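Local atomic coordinates of epoxide hydrolase (Aspergillus niger, PDB entry 3G02), a protein that probably catalyses the hydrolysis of epoxides to vicinal diols, here as an enantioselective variant obtained by directed evolution of an alpha/beta-hydrolase fold enzyme. Residues V22-D26 / W75-E79. The protein carries 9 engineered substitutions. Sequence-based numbering, arbitrary orientation.
Sequences VSIPD and WRPFE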
loop_
_atom_site.group_PDB
_atom_site.type_symbol
_atom_site.label_atom_id
_atom_site.label_comp_id
_atom_site.label_asym_id
_atom_site.label_seq_id
_atom_site.Cartn_x
_atom_site.Cartn_y
_atom_site.Cartn_z
ATOM N N VAL A 22 24.788 -18.763 -8.002
ATOM C CA VAL A 22 24.489 -17.706 -7.041
ATOM C C VAL A 22 25.687 -17.540 -6.108
ATOM O O VAL A 22 26.112 -18.492 -5.453
ATOM C CB VAL A 22 23.202 -17.999 -6.232
ATOM C CG1 VAL A 22 22.894 -16.839 -5.282
ATOM C CG2 VAL A 22 22.020 -18.259 -7.169
ATOM N N SER A 23 26.234 -16.328 -6.073
ATOM C CA SER A 23 27.404 -16.022 -5.266
ATOM C C SER A 23 27.325 -14.583 -4.782
ATOM O O SER A 23 27.984 -13.690 -5.323
ATOM C CB SER A 23 28.690 -16.262 -6.068
ATOM O OG SER A 23 29.833 -16.104 -5.248
ATOM N N ILE A 24 26.492 -14.366 -3.767
ATOM C CA ILE A 24 26.297 -13.040 -3.192
ATOM C C ILE A 24 27.552 -12.645 -2.410
ATOM O O ILE A 24 27.971 -13.372 -1.508
ATOM C CB ILE A 24 25.043 -12.989 -2.268
ATOM C CG1 ILE A 24 23.772 -13.440 -3.015
ATOM C CG2 ILE A 24 24.871 -11.597 -1.648
ATOM C CD1 ILE A 24 23.386 -12.595 -4.230
ATOM N N PRO A 25 28.167 -11.501 -2.771
ATOM C CA PRO A 25 29.357 -11.042 -2.059
ATOM C C PRO A 25 29.115 -10.865 -0.562
ATOM O O PRO A 25 28.026 -10.447 -0.154
ATOM C CB PRO A 25 29.653 -9.687 -2.712
ATOM C CG PRO A 25 29.043 -9.778 -4.067
ATOM C CD PRO A 25 27.798 -10.588 -3.868
ATOM N N ASP A 26 30.129 -11.184 0.242
ATOM C CA ASP A 26 30.066 -11.031 1.697
ATOM C C ASP A 26 29.654 -9.618 2.105
ATOM O O ASP A 26 28.880 -9.442 3.047
ATOM C CB ASP A 26 31.412 -11.379 2.342
ATOM C CG ASP A 26 31.658 -12.875 2.425
ATOM O OD1 ASP A 26 30.709 -13.633 2.729
ATOM O OD2 ASP A 26 32.816 -13.296 2.204
ATOM N N TRP A 75 22.639 -16.967 5.038
ATOM C CA TRP A 75 22.366 -17.036 3.607
ATOM C C TRP A 75 23.047 -18.223 2.914
ATOM O O TRP A 75 22.484 -18.809 1.987
ATOM C CB TRP A 75 22.792 -15.723 2.940
ATOM C CG TRP A 75 22.684 -15.738 1.449
ATOM C CD1 TRP A 75 23.707 -15.892 0.557
ATOM C CD2 TRP A 75 21.486 -15.613 0.670
ATOM N NE1 TRP A 75 23.224 -15.864 -0.725
ATOM C CE2 TRP A 75 21.864 -15.691 -0.689
ATOM C CE3 TRP A 75 20.131 -15.433 0.988
ATOM C CZ2 TRP A 75 20.935 -15.597 -1.732
ATOM C CZ3 TRP A 75 19.211 -15.339 -0.047
ATOM C CH2 TRP A 75 19.617 -15.426 -1.393
ATOM N N ARG A 76 24.253 -18.569 3.362
ATOM C CA ARG A 76 25.089 -19.531 2.628
ATOM C C ARG A 76 24.493 -20.933 2.406
ATOM O O ARG A 76 24.559 -21.439 1.284
ATOM C CB ARG A 76 26.504 -19.616 3.222
ATOM C CG ARG A 76 27.317 -18.329 3.125
ATOM C CD ARG A 76 27.581 -17.907 1.684
ATOM N NE ARG A 76 28.350 -16.665 1.635
ATOM C CZ ARG A 76 28.287 -15.771 0.651
ATOM N NH1 ARG A 76 27.476 -15.956 -0.382
ATOM N NH2 ARG A 76 29.029 -14.673 0.711
ATOM N N PRO A 77 23.919 -21.571 3.453
ATOM C CA PRO A 77 23.243 -22.854 3.209
ATOM C C PRO A 77 22.095 -22.775 2.197
ATOM O O PRO A 77 21.921 -23.690 1.385
ATOM C CB PRO A 77 22.709 -23.236 4.594
ATOM C CG PRO A 77 23.624 -22.548 5.546
ATOM C CD PRO A 77 23.894 -21.222 4.885
ATOM N N PHE A 78 21.319 -21.694 2.244
ATOM C CA PHE A 78 20.262 -21.478 1.262
ATOM C C PHE A 78 20.840 -21.296 -0.138
ATOM O O PHE A 78 20.346 -21.885 -1.100
ATOM C CB PHE A 78 19.402 -20.277 1.661
ATOM C CG PHE A 78 18.339 -19.916 0.655
ATOM C CD1 PHE A 78 17.356 -20.832 0.281
ATOM C CD2 PHE A 78 18.312 -18.644 0.100
ATOM C CE1 PHE A 78 16.371 -20.481 -0.645
ATOM C CE2 PHE A 78 17.333 -18.285 -0.824
ATOM C CZ PHE A 78 16.361 -19.205 -1.196
ATOM N N GLU A 79 21.893 -20.487 -0.240
ATOM C CA GLU A 79 22.595 -20.280 -1.502
ATOM C C GLU A 79 23.109 -21.606 -2.067
ATOM O O GLU A 79 22.998 -21.857 -3.267
ATOM C CB GLU A 79 23.748 -19.303 -1.303
ATOM C CG GLU A 79 24.467 -18.892 -2.564
ATOM C CD GLU A 79 25.542 -17.871 -2.280
ATOM O OE1 GLU A 79 26.568 -18.244 -1.667
ATOM O OE2 GLU A 79 25.356 -16.694 -2.649
HETATM O O HOH W 1 30.824 -16.341 2.682
#
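A salt-bridge network in the N-terminal region of this epoxide hydrolase joins Asp26, Arg76 and Glu79, and with it the loop before helix 26-38 to helix 75-82. It illustrates how side chains can serve a backbone outside any regular helix or strand, as Val22 to Ile24 are: both polar groups of Ile24 are met by residues of 75-79. Ile24 N donates to Glu79 OE2 at 2.8 Å in a nearly straight bond (169°), on the syn side of the carboxylate. The carbonyl oxygen of Ile24 takes both terminal nitrogens of Arg76, end-on and in the guanidinium plane, with NH1 at 2.9 Å and NH2 at 2.8 Å from Ile24 O. Arg76 NH2 also donates to Asp26 OD1 at 2.8 Å; that oxygen is met from above its carboxylate, whose plane stands 70° from the guanidinium. A water accepts from Arg76 NE and donates to Asp26 OD1, closing a small ring.

Within 75-79, Arg76 NH1 forms a salt bridge to Glu79 OE1 at 2.8 Å. Trp75 NE1 donates to Glu79 OE2 at 3.0 Å, from above the carboxylate plane, so that OE2 accepts from both Trp75 NE1 and Ile24 N. Glu79 is thereby held through both oxygens, and this buried carboxylate is probably kept ionised by its donors. A bend at chi2 (-63°) turns the Arg76 chain so that its guanidinium comes between the two acids. Beside these polar groups, Ile24 CG1 packs against the indole, 3.8 Å from Trp75 CE2, while Val22 CG1 lies at the ring edge near CZ2. Leu304 of helix 292-304 touches both Ile24 and Trp75, extending the apolar side. The arrangement is a salt-bridge network with a buried carboxylate at its heart, within the N-terminal epoxide hydrolase family region and away from the predicted catalytic residues.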